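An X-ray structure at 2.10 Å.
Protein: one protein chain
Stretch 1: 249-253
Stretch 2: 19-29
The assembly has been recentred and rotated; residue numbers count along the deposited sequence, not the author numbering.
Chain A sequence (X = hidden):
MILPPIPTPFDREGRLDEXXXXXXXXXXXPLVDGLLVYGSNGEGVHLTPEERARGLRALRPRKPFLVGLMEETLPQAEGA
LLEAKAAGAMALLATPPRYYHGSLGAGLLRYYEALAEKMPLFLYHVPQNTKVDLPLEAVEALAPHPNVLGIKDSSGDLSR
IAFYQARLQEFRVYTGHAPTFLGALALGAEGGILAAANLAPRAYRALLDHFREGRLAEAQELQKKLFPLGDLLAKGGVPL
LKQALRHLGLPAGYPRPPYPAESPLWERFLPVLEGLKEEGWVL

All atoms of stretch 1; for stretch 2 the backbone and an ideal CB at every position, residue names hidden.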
ATOM      1  N   GLY A 249       7.900 -13.683  35.593  1.00 21.58           N
ATOM      2  CA  GLY A 249       7.460 -13.351  36.937  1.00 21.72           C
ATOM      3  C   GLY A 249       7.081 -11.909  37.223  1.00 22.84           C
ATOM      4  O   GLY A 249       6.776 -11.583  38.367  1.00 23.56           O
ATOM      5  N   LEU A 250       7.099 -11.037  36.217  1.00 19.66           N
ATOM      6  CA  LEU A 250       6.727  -9.641  36.447  1.00 21.30           C
ATOM      7  C   LEU A 250       5.223  -9.444  36.230  1.00 21.44           C
ATOM      8  O   LEU A 250       4.617 -10.111  35.390  1.00 20.02           O
ATOM      9  CB  LEU A 250       7.531  -8.710  35.532  1.00 23.66           C
ATOM     10  CG  LEU A 250       9.028  -8.609  35.850  1.00 25.52           C
ATOM     11  CD1 LEU A 250       9.689  -7.600  34.930  1.00 27.16           C
ATOM     12  CD2 LEU A 250       9.216  -8.186  37.295  1.00 32.33           C
ATOM     13  N   PRO A 251       4.602  -8.525  36.990  1.00 21.82           N
ATOM     14  CA  PRO A 251       3.165  -8.239  36.897  1.00 21.66           C
ATOM     15  C   PRO A 251       2.723  -7.393  35.694  1.00 22.46           C
ATOM     16  O   PRO A 251       2.126  -6.331  35.865  1.00 21.40           O
ATOM     17  CB  PRO A 251       2.881  -7.540  38.225  1.00 18.54           C
ATOM     18  CG  PRO A 251       4.116  -6.724  38.417  1.00 17.54           C
ATOM     19  CD  PRO A 251       5.226  -7.713  38.054  1.00 22.10           C
ATOM     20  N   ALA A 252       2.995  -7.877  34.485  1.00 19.98           N
ATOM     21  CA  ALA A 252       2.629  -7.153  33.270  1.00 18.20           C
ATOM     22  C   ALA A 252       1.138  -7.222  32.954  1.00 19.85           C
ATOM     23  O   ALA A 252       0.621  -6.414  32.184  1.00 20.08           O
ATOM     24  CB  ALA A 252       3.429  -7.685  32.090  1.00 15.75           C
ATOM     25  N   GLY A 253       0.441  -8.186  33.543  1.00 19.55           N
ATOM     26  CA  GLY A 253      -0.980  -8.304  33.280  1.00 18.67           C
ATOM     27  C   GLY A 253      -1.293  -8.822  31.882  1.00 20.63           C
ATOM     28  O   GLY A 253      -0.454  -9.459  31.240  1.00 19.26           O
ATOM     29  N   UNK A  19      -1.779  -1.179  41.051  1.00 25.93           N
ATOM     30  CA  UNK A  19      -0.742  -1.778  41.885  1.00 26.82           C
ATOM     31  C   UNK A  19       0.293  -2.488  41.018  1.00 21.11           C
ATOM     32  O   UNK A  19       1.496  -2.323  41.212  1.00 19.97           O
ATOM     33  CB  UNK A  19      -1.356  -2.755  42.889  1.00 26.82           C
ATOM     34  N   UNK A  20      -0.182  -3.277  40.059  1.00 19.60           N
ATOM     35  CA  UNK A  20       0.711  -4.004  39.164  1.00 19.04           C
ATOM     36  C   UNK A  20       1.544  -3.035  38.333  1.00 18.47           C
ATOM     37  O   UNK A  20       2.729  -3.257  38.111  1.00 18.24           O
ATOM     38  CB  UNK A  20      -0.087  -4.936  38.250  1.00 19.04           C
ATOM     39  N   UNK A  21       0.913  -1.956  37.881  1.00 18.50           N
ATOM     40  CA  UNK A  21       1.578  -0.946  37.066  1.00 19.89           C
ATOM     41  C   UNK A  21       2.778  -0.377  37.824  1.00 20.53           C
ATOM     42  O   UNK A  21       3.886  -0.289  37.289  1.00 20.77           O
ATOM     43  CB  UNK A  21       0.603   0.169  36.684  1.00 19.89           C
ATOM     44  N   UNK A  22       2.552  -0.006  39.081  1.00 19.92           N
ATOM     45  CA  UNK A  22       3.601   0.561  39.921  1.00 20.86           C
ATOM     46  C   UNK A  22       4.725  -0.439  40.196  1.00 19.75           C
ATOM     47  O   UNK A  22       5.904  -0.093  40.136  1.00 22.28           O
ATOM     48  CB  UNK A  22       3.004   1.046  41.244  1.00 20.86           C
ATOM     49  N   UNK A  23       4.360  -1.683  40.485  1.00 22.05           N
ATOM     50  CA  UNK A  23       5.353  -2.712  40.767  1.00 23.93           C
ATOM     51  C   UNK A  23       6.198  -3.011  39.535  1.00 23.97           C
ATOM     52  O   UNK A  23       7.408  -3.209  39.631  1.00 20.29           O
ATOM     53  CB  UNK A  23       4.671  -3.989  41.261  1.00 23.93           C
ATOM     54  N   UNK A  24       5.551  -3.049  38.374  1.00 19.62           N
ATOM     55  CA  UNK A  24       6.248  -3.326  37.127  1.00 18.62           C
ATOM     56  C   UNK A  24       7.281  -2.245  36.839  1.00 15.21           C
ATOM     57  O   UNK A  24       8.419  -2.540  36.482  1.00 16.79           O
ATOM     58  CB  UNK A  24       5.254  -3.434  35.969  1.00 18.62           C
ATOM     59  N   UNK A  25       6.877  -0.988  36.994  1.00 15.87           N
ATOM     60  CA  UNK A  25       7.772   0.133  36.740  1.00 16.17           C
ATOM     61  C   UNK A  25       8.987   0.092  37.663  1.00 19.09           C
ATOM     62  O   UNK A  25      10.111   0.350  37.230  1.00 19.21           O
ATOM     63  CB  UNK A  25       7.025   1.457  36.912  1.00 16.17           C
ATOM     64  N   UNK A  26       8.758  -0.241  38.930  1.00 19.07           N
ATOM     65  CA  UNK A  26       9.834  -0.302  39.920  1.00 22.28           C
ATOM     66  C   UNK A  26      10.804  -1.453  39.668  1.00 19.19           C
ATOM     67  O   UNK A  26      11.976  -1.374  40.031  1.00 22.84           O
ATOM     68  CB  UNK A  26       9.240  -0.434  41.324  1.00 22.28           C
ATOM     69  N   UNK A  27      10.315  -2.517  39.041  1.00 21.31           N
ATOM     70  CA  UNK A  27      11.145  -3.680  38.752  1.00 18.48           C
ATOM     71  C   UNK A  27      12.022  -3.489  37.522  1.00 18.01           C
ATOM     72  O   UNK A  27      13.039  -4.161  37.371  1.00 20.01           O
ATOM     73  CB  UNK A  27      10.260  -4.914  38.563  1.00 18.48           C
ATOM     74  N   UNK A  28      11.636  -2.570  36.644  1.00 18.92           N
ATOM     75  CA  UNK A  28      12.400  -2.345  35.426  1.00 16.98           C
ATOM     76  C   UNK A  28      13.282  -1.103  35.424  1.00 15.60           C
ATOM     77  O   UNK A  28      14.390  -1.128  34.890  1.00 16.42           O
ATOM     78  CB  UNK A  28      11.432  -2.260  34.244  1.00 16.98           C
ATOM     79  N   UNK A  29      12.789  -0.021  36.016  1.00 14.42           N
ATOM     80  CA  UNK A  29      13.516   1.246  36.034  1.00 15.11           C
ATOM     81  C   UNK A  29      14.993   1.193  36.432  1.00 14.19           C
ATOM     82  O   UNK A  29      15.818   1.891  35.839  1.00 18.08           O
ATOM     83  CB  UNK A  29      12.798   2.198  36.993  1.00 15.11           C
TER

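The backbone here is helical, so side chains facing the loop 249-253 should recur every three or four residues. What the loop offers is almost wholly apolar: the side chain of Leu-250, the ring of Pro-251 and, farther back, Ala-252.

At position 19 nothing of the loop lies within 5.5 Å of the ideal CB, so the contact sets no preference. The residue is Glu-19, which takes no part.

Position 20 has the closest backbone approach to the loop. Its CA lies 5.4 Å from the CA of Pro-251, its CA-to-CB bond points toward the loop, and its ideal CB is 3.5 Å from Pro-251 O. A small residue suits such close backbones: alanine, perhaps glycine or serine. It is Ala-20, whose CB packs 4.0 Å from Pro-251 CB and 3.6 Å from Pro-251 O.

Positions 21 and 22 point away from the loop, which therefore cannot choose between large and small, apolar and charged. They are Phe-21 and Arg-22.

Position 23 points toward the loop, its ideal CB 4.0 Å from Pro-251 CG. The proline ring offers a surface but no hydrogen-bond donor, so an aliphatic residue or a long polar one with a methylene stem would serve. Glu-23, extended with chi1 and chi2 both t, brings OE2 to 3.7 Å from Pro-251 CG; this is packing, without a hydrogen bond.

Position 24 points sideways, its ideal CB 4.3 Å from Pro-251 CG and 5.2 Å from Ala-252 N. An aliphatic chain such as leucine, isoleucine or methionine could reach along the loop. In Leu-24 (chi1 t, chi2 p), CD1 lies 3.9 Å from Leu-250 CB and CD2 lies 4.1 Å from Ala-252 CA.

Positions 25 and 26 have ideal CBs beyond reach of the loop, leaving the choice open; they are Ala-25 and Gln-26.

At position 27 the CA-to-CB bond again points toward the loop, and the ideal CB already stands 3.7 Å from Leu-250 CD2. With contact made at CB, a small apolar residue suffices. Ala-27 keeps that 3.7 Å separation between its CB and Leu-250 CD2.

Position 28 points sideways with no loop atom within 5.5 Å of its ideal CB, so a side chain extending beyond CB is needed to touch Leu-250; leucine or methionine would do so readily. Leu-28 (chi1 m, chi2 t) does, placing CD2 3.9 Å from Leu-250 CD1.

Position 29 is out of reach; it is Glu-29, whose carboxylate is hydrogen-bonded elsewhere in the structure.

Stretch 2 19-29: EAFRELAQALE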
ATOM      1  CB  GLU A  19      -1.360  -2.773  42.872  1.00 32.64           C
ATOM      2  CG  GLU A  19      -2.234  -2.147  43.954  1.00 45.19           C
ATOM      3  CD  GLU A  19      -3.405  -1.358  43.393  1.00 56.46           C
ATOM      4  OE1 GLU A  19      -4.116  -1.890  42.511  1.00 58.92           O
ATOM      5  OE2 GLU A  19      -3.619  -0.209  43.840  1.00 59.28           O
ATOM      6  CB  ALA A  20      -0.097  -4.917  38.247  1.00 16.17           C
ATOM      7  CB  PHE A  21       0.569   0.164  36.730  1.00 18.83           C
ATOM      8  CG  PHE A  21       0.967   1.045  35.563  1.00 20.81           C
ATOM      9  CD1 PHE A  21       1.892   0.614  34.614  1.00 20.25           C
ATOM     10  CD2 PHE A  21       0.350   2.284  35.378  1.00 20.01           C
ATOM     11  CE1 PHE A  21       2.200   1.405  33.499  1.00 19.72           C
ATOM     12  CE2 PHE A  21       0.649   3.081  34.267  1.00 20.35           C
ATOM     13  CZ  PHE A  21       1.572   2.638  33.326  1.00 20.82           C
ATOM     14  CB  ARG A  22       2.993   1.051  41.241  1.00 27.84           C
ATOM     15  CG  ARG A  22       3.989   1.659  42.205  1.00 32.98           C
ATOM     16  CD  ARG A  22       3.295   2.287  43.413  1.00 38.02           C
ATOM     17  NE  ARG A  22       2.348   1.380  44.056  1.00 43.10           N
ATOM     18  CZ  ARG A  22       1.025   1.474  43.949  1.00 46.19           C
ATOM     19  NH1 ARG A  22       0.481   2.443  43.223  1.00 46.78           N
ATOM     20  NH2 ARG A  22       0.242   0.601  44.568  1.00 43.25           N
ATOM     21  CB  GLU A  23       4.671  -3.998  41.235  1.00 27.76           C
ATOM     22  CG  GLU A  23       5.640  -5.049  41.748  1.00 40.54           C
ATOM     23  CD  GLU A  23       4.955  -6.353  42.105  1.00 49.31           C
ATOM     24  OE1 GLU A  23       3.895  -6.305  42.765  1.00 57.14           O
ATOM     25  OE2 GLU A  23       5.482  -7.425  41.734  1.00 52.14           O
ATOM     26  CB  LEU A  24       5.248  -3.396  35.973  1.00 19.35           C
ATOM     27  CG  LEU A  24       5.816  -3.725  34.595  1.00 19.62           C
ATOM     28  CD1 LEU A  24       6.400  -5.129  34.610  1.00 16.46           C
ATOM     29  CD2 LEU A  24       4.715  -3.608  33.549  1.00 18.67           C
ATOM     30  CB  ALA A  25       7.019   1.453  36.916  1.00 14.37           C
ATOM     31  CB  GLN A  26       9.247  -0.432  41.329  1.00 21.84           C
ATOM     32  CG  GLN A  26       8.313   0.709  41.713  1.00 32.45           C
ATOM     33  CD  GLN A  26       7.679   0.522  43.085  1.00 46.06           C
ATOM     34  OE1 GLN A  26       7.156  -0.548  43.404  1.00 43.52           O
ATOM     35  NE2 GLN A  26       7.713   1.571  43.900  1.00 50.49           N
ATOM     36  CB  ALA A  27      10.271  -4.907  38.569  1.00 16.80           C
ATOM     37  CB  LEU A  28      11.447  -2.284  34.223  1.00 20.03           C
ATOM     38  CG  LEU A  28      10.690  -3.576  33.896  1.00 24.47           C
ATOM     39  CD1 LEU A  28       9.601  -3.311  32.865  1.00 24.71           C
ATOM     40  CD2 LEU A  28      11.677  -4.608  33.384  1.00 23.49           C
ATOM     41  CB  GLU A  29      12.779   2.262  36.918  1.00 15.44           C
ATOM     42  CG  GLU A  29      13.365   3.668  36.843  1.00 19.48           C
ATOM     43  CD  GLU A  29      12.525   4.700  37.571  1.00 21.01           C
ATOM     44  OE1 GLU A  29      12.260   4.512  38.777  1.00 20.49           O
ATOM     45  OE2 GLU A  29      12.134   5.704  36.936  1.00 24.10           O
TER
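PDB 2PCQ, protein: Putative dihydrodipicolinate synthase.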